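Local structure of alpha-amylase (Eisenia fetida, 6M4K) at residues His106-Gly111 with Asn119-Asp124; Tyr449-Ser454 with Ala468-Val473. The protein probably catalyses the endohydrolysis of alpha-1,4-glucosidic linkages in starch-like polysaccharides, as a calcium-binding alpha-amylase of glycoside hydrolase family 13. All blocks are in the same frame, centred on the assembly; numbering follows the deposited sequence.

Contact 1. Residues His106-Gly111 with Asn119-Asp124; sequences HMTGGG and NSFDGD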
# COMPACT_ATOMS: atom_id res chain seq x y z
N HIS A 106 -3.86 11.17 -16.30
CA HIS A 106 -4.23 12.57 -16.41
C HIS A 106 -3.01 13.42 -16.16
O HIS A 106 -1.94 12.94 -15.77
CB HIS A 106 -5.32 12.88 -15.39
CG HIS A 106 -4.97 12.43 -14.00
ND1 HIS A 106 -5.46 11.26 -13.45
CD2 HIS A 106 -4.18 13.00 -13.06
CE1 HIS A 106 -4.98 11.14 -12.22
NE2 HIS A 106 -4.20 12.17 -11.96
N MET A 107 -3.18 14.72 -16.42
CA MET A 107 -2.20 15.73 -16.06
C MET A 107 -2.73 16.55 -14.89
O MET A 107 -2.97 16.00 -13.81
CB MET A 107 -1.81 16.57 -17.29
CG MET A 107 -1.14 15.76 -18.39
SD MET A 107 0.38 14.90 -17.90
CE MET A 107 1.55 16.27 -17.83
N THR A 108 -2.93 17.85 -15.06
CA THR A 108 -3.47 18.68 -13.99
C THR A 108 -4.96 18.89 -14.18
O THR A 108 -5.55 18.53 -15.21
CB THR A 108 -2.79 20.06 -13.95
OG1 THR A 108 -3.14 20.80 -15.14
CG2 THR A 108 -1.30 19.92 -13.85
N GLY A 109 -5.57 19.51 -13.17
CA GLY A 109 -6.87 20.12 -13.33
C GLY A 109 -6.76 21.44 -14.08
O GLY A 109 -5.76 21.75 -14.73
N GLY A 110 -7.82 22.24 -13.97
CA GLY A 110 -7.83 23.55 -14.59
C GLY A 110 -6.86 24.51 -13.93
O GLY A 110 -6.28 24.26 -12.87
N GLY A 111 -6.68 25.65 -14.59
CA GLY A 111 -5.75 26.65 -14.10
C GLY A 111 -4.38 26.51 -14.72
O GLY A 111 -4.09 25.60 -15.51
N ASN A 119 8.55 23.74 -15.16
CA ASN A 119 7.85 23.74 -16.43
C ASN A 119 6.42 24.24 -16.27
O ASN A 119 5.78 24.03 -15.24
CB ASN A 119 7.87 22.35 -17.05
CG ASN A 119 9.24 21.97 -17.56
OD1 ASN A 119 9.83 22.69 -18.38
ND2 ASN A 119 9.79 20.88 -17.06
N SER A 120 5.89 24.85 -17.33
CA SER A 120 4.54 25.39 -17.32
C SER A 120 3.49 24.28 -17.46
O SER A 120 3.71 23.26 -18.13
CB SER A 120 4.36 26.38 -18.47
OG SER A 120 3.07 26.99 -18.44
N PHE A 121 2.33 24.51 -16.84
CA PHE A 121 1.12 23.77 -17.15
C PHE A 121 -0.02 24.76 -17.37
O PHE A 121 -0.04 25.84 -16.79
CB PHE A 121 0.70 22.77 -16.05
CG PHE A 121 0.11 23.41 -14.81
CD1 PHE A 121 0.94 23.78 -13.76
CD2 PHE A 121 -1.26 23.60 -14.68
CE1 PHE A 121 0.42 24.35 -12.62
CE2 PHE A 121 -1.78 24.18 -13.54
CZ PHE A 121 -0.94 24.56 -12.51
N ASP A 122 -0.96 24.36 -18.22
CA ASP A 122 -2.18 25.14 -18.38
C ASP A 122 -3.30 24.14 -18.66
O ASP A 122 -3.41 23.63 -19.78
CB ASP A 122 -2.04 26.17 -19.49
CG ASP A 122 -3.15 27.19 -19.46
OD1 ASP A 122 -4.30 26.83 -19.15
OD2 ASP A 122 -2.87 28.37 -19.74
N GLY A 123 -4.10 23.85 -17.63
CA GLY A 123 -5.23 22.97 -17.81
C GLY A 123 -6.37 23.58 -18.57
O GLY A 123 -7.31 22.87 -18.94
N ASP A 124 -6.34 24.90 -18.79
CA ASP A 124 -7.39 25.55 -19.57
C ASP A 124 -7.11 25.45 -21.07
O ASP A 124 -8.04 25.27 -21.86
CB ASP A 124 -7.52 27.01 -19.15
CG ASP A 124 -7.85 27.18 -17.68
OD1 ASP A 124 -8.42 26.24 -17.07
OD2 ASP A 124 -7.57 28.26 -17.12
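Gly111 and Gly123 bring the two backbones together: Gly123 N donates to Gly111 O over 2.7 Å, while the CA atoms of Gly110 and Gly123 approach to 4.2 Å. That closeness leaves no space for a side chain at Gly123, since a CB would collide with the carbonyl oxygen of Gly109. Beside it, Gly111 N gives a nearly straight bond (175°) to Asp124 OD1 at 3.1 Å, reaching the oxygen from above the carboxylate plane. Asp122 OD1 accepts from Asp124 N at 2.8 Å, an Asx turn that bends the chain just after strand 120-122.

Thr108 lies over one face of the Phe121 ring, with CG2 4.2 Å from the centroid in a CH-pi contact. Its OG1, set between backbone N and carbonyl carbon (chi1 66°), donates to Gly109 O at 2.8 Å and is also hydrogen-bonded to Tyr128 OH. A valine here would probably leave Gly109 O and the Tyr128 hydroxyl without this partner. The evidence fits the start of domain B, the long excursion after the third TIM-barrel strand in family 13 alpha-amylases: a glycine-rich loop leads into the hairpin of strands 112-114 and 120-122 and packs against its second strand.

Contact 2. Residues Tyr449-Ser454 with Ala468-Val473; sequences YCDVIS and ACRATV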
# COMPACT_ATOMS: atom_id res chain seq x y z
N TYR A 449 8.62 -20.32 24.04
CA TYR A 449 8.43 -19.28 23.04
C TYR A 449 8.07 -17.96 23.71
O TYR A 449 7.48 -17.95 24.79
CB TYR A 449 7.29 -19.65 22.09
CG TYR A 449 7.53 -20.86 21.22
CD1 TYR A 449 7.43 -22.15 21.74
CD2 TYR A 449 7.83 -20.72 19.87
CE1 TYR A 449 7.63 -23.26 20.94
CE2 TYR A 449 8.03 -21.81 19.07
CZ TYR A 449 7.94 -23.08 19.60
OH TYR A 449 8.14 -24.16 18.78
N CYS A 450 8.41 -16.86 23.06
CA CYS A 450 8.01 -15.54 23.51
C CYS A 450 6.94 -14.97 22.58
O CYS A 450 6.96 -15.21 21.37
CB CYS A 450 9.19 -14.56 23.52
SG CYS A 450 10.62 -15.15 24.43
N ASP A 451 6.03 -14.20 23.16
CA ASP A 451 5.03 -13.47 22.39
C ASP A 451 5.72 -12.33 21.65
O ASP A 451 6.14 -11.34 22.26
CB ASP A 451 3.96 -12.93 23.32
CG ASP A 451 3.09 -11.91 22.64
OD1 ASP A 451 2.79 -12.09 21.44
OD2 ASP A 451 2.71 -10.91 23.29
N VAL A 452 5.80 -12.44 20.32
CA VAL A 452 6.51 -11.42 19.54
C VAL A 452 5.70 -10.15 19.37
O VAL A 452 6.24 -9.15 18.88
CB VAL A 452 7.04 -11.96 18.19
CG1 VAL A 452 7.99 -13.11 18.43
CG2 VAL A 452 5.89 -12.36 17.27
N ILE A 453 4.43 -10.15 19.78
CA ILE A 453 3.68 -8.90 19.79
C ILE A 453 4.22 -7.97 20.88
O ILE A 453 4.37 -6.77 20.67
CB ILE A 453 2.17 -9.16 19.96
CG1 ILE A 453 1.64 -10.04 18.82
CG2 ILE A 453 1.39 -7.85 20.05
CD1 ILE A 453 1.76 -9.40 17.45
N SER A 454 4.49 -8.53 22.07
CA SER A 454 4.93 -7.74 23.22
C SER A 454 6.42 -7.81 23.49
O SER A 454 6.95 -6.92 24.16
CB SER A 454 4.17 -8.19 24.48
OG SER A 454 4.45 -9.53 24.83
N ALA A 468 6.22 -4.28 28.28
CA ALA A 468 5.07 -5.12 28.60
C ALA A 468 5.21 -6.52 28.02
O ALA A 468 4.21 -7.18 27.74
CB ALA A 468 3.77 -4.46 28.13
N CYS A 469 6.45 -7.00 27.85
CA CYS A 469 6.66 -8.34 27.32
C CYS A 469 5.99 -9.37 28.23
O CYS A 469 6.22 -9.39 29.44
CB CYS A 469 8.16 -8.62 27.19
SG CYS A 469 8.66 -10.33 26.85
N ARG A 470 5.14 -10.20 27.63
CA ARG A 470 4.33 -11.15 28.38
C ARG A 470 5.17 -12.34 28.84
O ARG A 470 6.28 -12.58 28.37
CB ARG A 470 3.16 -11.65 27.53
CG ARG A 470 2.16 -10.58 27.14
CD ARG A 470 0.96 -11.16 26.40
NE ARG A 470 0.14 -10.11 25.80
CZ ARG A 470 -0.78 -9.41 26.46
NH1 ARG A 470 -1.01 -9.64 27.75
NH2 ARG A 470 -1.47 -8.47 25.82
N ALA A 471 4.60 -13.09 29.78
CA ALA A 471 5.22 -14.31 30.25
C ALA A 471 5.43 -15.29 29.10
O ALA A 471 4.68 -15.31 28.12
CB ALA A 471 4.35 -14.96 31.33
N THR A 472 6.47 -16.10 29.25
CA THR A 472 6.82 -17.08 28.23
C THR A 472 5.69 -18.07 28.00
O THR A 472 5.03 -18.52 28.94
CB THR A 472 8.08 -17.81 28.70
OG1 THR A 472 9.24 -17.09 28.28
CG2 THR A 472 8.10 -19.20 28.16
N VAL A 473 5.48 -18.43 26.73
CA VAL A 473 4.48 -19.42 26.34
C VAL A 473 5.16 -20.77 26.19
O VAL A 473 6.10 -20.92 25.40
CB VAL A 473 3.79 -19.01 25.03
CG1 VAL A 473 2.86 -20.12 24.57
CG2 VAL A 473 3.04 -17.70 25.20
O HOH W 1 6.15 -14.09 25.96
O HOH W 2 0.66 -9.21 23.28
O HOH W 3 6.10 -4.49 25.44
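Within the C-terminal all-beta domain, the long loop joining strands 447-449 and 473-475 closes on itself here, at one end through an antiparallel hydrogen-bonded pair and at the other through the Ser454 hydroxyl, which takes Arg470 N, in a turn shaped by Asp451. Tyr449 and Val473 make the pair: Tyr449 N donates to Val473 O at 2.9 Å and Val473 N to Tyr449 O at 2.8 Å. The Tyr449 ring turns an edge toward Val473 O, while its hydroxyl is hydrogen-bonded to the carbonyl oxygen of Pro445.

Beyond the pair the backbones part, and water 1 spans them, donating to Arg470 O and accepting from Asp451 N; farther along, water 3 bridges Ser454 O and Ala468 N. The Asp451 carboxylate, swung anti to its own backbone nitrogen (chi1 166°), divides its oxygens. OD1 takes Ile453 N at 3.0 Å from above the carboxylate plane, forming an Asx turn, and also accepts from Ala494 N of strand 492-496. Ser454 OG gives its proton to Asp451 OD2 at 2.7 Å and accepts from Arg470 N at 3.0 Å, linking the 468-473 backbone to the carboxylate.

Arg470 extends from CG to NE past Ser454 OG and Asp451 OD2. The carboxylate oxygen lies at the guanidinium edge, near its plane, but 3.7 Å from NE, a long salt bridge; the two planes are 33° apart. Water 2 accepts from Arg470 NE at 2.7 Å and also lies within hydrogen-bonding distance of Asp451 OD2, while Arg470 NH2 bonds to Asn490 O. Together with the disulfides Cys450-Cys462 and Cys455-Cys469, these bonds describe a cross-linked loop whose Asx turn packs against strand 492-496 and, through Ile453, against helix 389-401.

Contacts 1 and 2 stand on opposite sides of the chain's centre, their own centres 55 Å apart and their nearest atoms about 37 Å apart, so neither touches the other. They follow in series along the chain: 106-111 with 119-124 lies in the family 13 catalytic domain, 449-454 with 468-473 in the C-terminal all-beta domain. Contact 1 is the closer to the calcium, but takes no part in coordination: Gly109 lies about 13 Å from the bound ion and about 10 Å from the side chain of its ligand Asp170. Contact 2 has no part in the calcium site. Both contain an Asx turn, but disulfides cross-link the loop that contact 2 closes, whereas none ties the segments of contact 1.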